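Serine protease inhibitor 4, isoform B (Drosophila melanogaster, PDB 4P0F) probably inhibits serine and cysteine endopeptidases, as a member of the serpin family. Local coordinates at residues L213-L221 against M232-K240. Residues are numbered along the deposited sequence; the frame is centred on the assembly and turned at random.
Sequences LPALDAMAL and MLIVLPNTK
N238 meets D217 through its backbone N-H and its side-chain amide, where strand 230-237 ends beside the start of strand 218-224. N238 N donates to D217 O (3.0 Å). N238 ND2 reaches D217 OD1 at 2.9 Å. That second bond is bent (144° at the hydrogen) and comes from above the carboxylate. The carboxylate and amide planes stand 86° apart. With CG anti to the carbonyl carbon (chi1 -69°), the N238 amide lies over the backbone of D217 and A218, and ND2 also donates to a water that in turn donates to A218 O. N238 OD1 packs 3.6 Å from M219 CG. D217 OD2 accepts from another water, also hydrogen-bonded to T239 OG1. With an alanine at N238, D217 OD1 would probably lose this donor, the water on A218 O the N-H it accepts, and the carboxylate be freer to turn. Further along, M219 and L236 exchange two backbone bonds, L236 N to M219 O being almost straight, and L221 and I234 form the next such pair. Between them, A220 CA sits 3.1 Å from I234 O in a CA-H...O contact, while A220 N-H and C=O face strand 197-213. A218 CB touches V235 CG1 (4.1 Å) on the side covered by L246 of helix 243-249; M219, L221, I234 and L236 occupy the opposite face. V235 and L233 bond onward to strand 360-366. The chain comes in from strand 197-213 by a type I turn, L213 to L216, with a G1 bulge at D217 and A218; the pairing is the hairpin of strands 2 and 3 of serpin sheet B.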
# COMPACT_ATOMS: atom_id res chain seq x y z
N LEU A 213 10.48 -22.97 1.96
CA LEU A 213 11.15 -22.02 2.83
C LEU A 213 11.28 -22.61 4.24
O LEU A 213 10.63 -22.15 5.18
CB LEU A 213 10.37 -20.70 2.86
CG LEU A 213 10.20 -20.02 1.50
CD1 LEU A 213 9.17 -18.90 1.58
CD2 LEU A 213 11.54 -19.49 1.00
N PRO A 214 12.13 -23.63 4.40
CA PRO A 214 12.15 -24.36 5.67
C PRO A 214 12.69 -23.56 6.86
O PRO A 214 12.36 -23.93 7.98
CB PRO A 214 13.07 -25.56 5.37
CG PRO A 214 13.90 -25.14 4.24
CD PRO A 214 13.04 -24.23 3.41
N ALA A 215 13.49 -22.52 6.64
CA ALA A 215 13.96 -21.70 7.76
C ALA A 215 12.85 -20.76 8.24
O ALA A 215 12.87 -20.30 9.38
CB ALA A 215 15.22 -20.91 7.36
N LEU A 216 11.87 -20.51 7.38
CA LEU A 216 10.65 -19.78 7.75
C LEU A 216 9.48 -20.70 8.09
O LEU A 216 8.39 -20.22 8.42
CB LEU A 216 10.22 -18.86 6.60
CG LEU A 216 11.10 -17.68 6.22
CD1 LEU A 216 10.59 -17.03 4.95
CD2 LEU A 216 11.15 -16.67 7.36
N ASP A 217 9.68 -22.02 8.02
CA ASP A 217 8.61 -23.01 8.17
C ASP A 217 7.42 -22.66 7.29
O ASP A 217 6.26 -22.68 7.73
CB ASP A 217 8.15 -23.13 9.63
CG ASP A 217 7.38 -24.42 9.90
OD1 ASP A 217 7.71 -25.48 9.31
OD2 ASP A 217 6.44 -24.39 10.73
N ALA A 218 7.71 -22.36 6.03
CA ALA A 218 6.69 -21.95 5.10
C ALA A 218 6.99 -22.42 3.68
O ALA A 218 8.03 -23.02 3.42
CB ALA A 218 6.54 -20.44 5.13
N MET A 219 6.05 -22.17 2.78
CA MET A 219 6.25 -22.37 1.36
C MET A 219 5.71 -21.16 0.64
O MET A 219 4.86 -20.45 1.18
CB MET A 219 5.57 -23.66 0.88
CG MET A 219 6.04 -24.91 1.58
SD MET A 219 5.08 -26.38 1.13
CE MET A 219 5.89 -27.56 2.21
N ALA A 220 6.20 -20.91 -0.56
CA ALA A 220 5.74 -19.76 -1.32
C ALA A 220 5.50 -20.11 -2.77
O ALA A 220 6.10 -21.04 -3.30
CB ALA A 220 6.74 -18.62 -1.21
N LEU A 221 4.63 -19.33 -3.39
CA LEU A 221 4.22 -19.52 -4.77
C LEU A 221 3.99 -18.14 -5.37
O LEU A 221 3.53 -17.22 -4.68
CB LEU A 221 2.93 -20.37 -4.85
CG LEU A 221 2.51 -20.97 -6.19
CD1 LEU A 221 3.41 -22.13 -6.56
CD2 LEU A 221 1.06 -21.42 -6.14
N MET A 232 1.51 -12.19 -8.01
CA MET A 232 1.03 -12.33 -6.65
C MET A 232 1.83 -13.41 -5.96
O MET A 232 1.75 -14.58 -6.32
CB MET A 232 -0.46 -12.67 -6.59
CG MET A 232 -0.98 -12.80 -5.15
SD MET A 232 -2.76 -13.10 -5.01
CE MET A 232 -3.43 -11.59 -5.62
N LEU A 233 2.58 -13.00 -4.95
CA LEU A 233 3.35 -13.89 -4.12
C LEU A 233 2.51 -14.30 -2.93
O LEU A 233 1.96 -13.44 -2.25
CB LEU A 233 4.63 -13.20 -3.64
CG LEU A 233 5.49 -13.98 -2.64
CD1 LEU A 233 6.18 -15.15 -3.31
CD2 LEU A 233 6.48 -13.02 -2.00
N ILE A 234 2.38 -15.60 -2.71
CA ILE A 234 1.67 -16.13 -1.55
C ILE A 234 2.69 -16.84 -0.66
O ILE A 234 3.43 -17.67 -1.16
CB ILE A 234 0.56 -17.12 -1.96
CG1 ILE A 234 -0.41 -16.46 -2.94
CG2 ILE A 234 -0.19 -17.63 -0.75
CD1 ILE A 234 -1.23 -17.43 -3.74
N VAL A 235 2.73 -16.49 0.62
CA VAL A 235 3.59 -17.18 1.57
C VAL A 235 2.71 -17.85 2.60
O VAL A 235 1.97 -17.20 3.33
CB VAL A 235 4.60 -16.24 2.24
CG1 VAL A 235 5.66 -17.05 2.96
CG2 VAL A 235 5.23 -15.32 1.21
N LEU A 236 2.79 -19.17 2.63
CA LEU A 236 1.89 -20.03 3.36
C LEU A 236 2.62 -20.76 4.49
O LEU A 236 3.52 -21.56 4.22
CB LEU A 236 1.28 -21.05 2.39
CG LEU A 236 0.25 -22.02 2.94
CD1 LEU A 236 -1.02 -21.30 3.38
CD2 LEU A 236 -0.07 -23.08 1.87
N PRO A 237 2.26 -20.49 5.75
CA PRO A 237 2.85 -21.27 6.84
C PRO A 237 2.60 -22.76 6.67
O PRO A 237 1.58 -23.14 6.10
CB PRO A 237 2.14 -20.74 8.09
CG PRO A 237 1.63 -19.39 7.71
CD PRO A 237 1.34 -19.44 6.24
N ASN A 238 3.51 -23.60 7.16
CA ASN A 238 3.33 -25.05 7.05
C ASN A 238 2.27 -25.57 8.02
O ASN A 238 1.75 -26.67 7.83
CB ASN A 238 4.65 -25.79 7.31
CG ASN A 238 5.68 -25.59 6.21
OD1 ASN A 238 5.34 -25.23 5.08
ND2 ASN A 238 6.94 -25.85 6.53
N THR A 239 1.97 -24.80 9.06
CA THR A 239 0.97 -25.20 10.06
C THR A 239 -0.22 -24.26 10.03
O THR A 239 -0.09 -23.09 9.67
CB THR A 239 1.54 -25.22 11.49
OG1 THR A 239 1.95 -23.90 11.85
CG2 THR A 239 2.72 -26.18 11.60
N LYS A 240 -1.37 -24.77 10.43
CA LYS A 240 -2.61 -24.01 10.34
C LYS A 240 -2.59 -22.77 11.22
O LYS A 240 -3.21 -21.76 10.89
CB LYS A 240 -3.79 -24.92 10.70
CG LYS A 240 -3.78 -26.19 9.87
CD LYS A 240 -5.14 -26.87 9.82
CE LYS A 240 -5.17 -27.94 8.73
NZ LYS A 240 -4.90 -27.37 7.37
O HOH W 1 4.25 -22.94 10.25
O HOH W 2 9.08 -25.37 4.77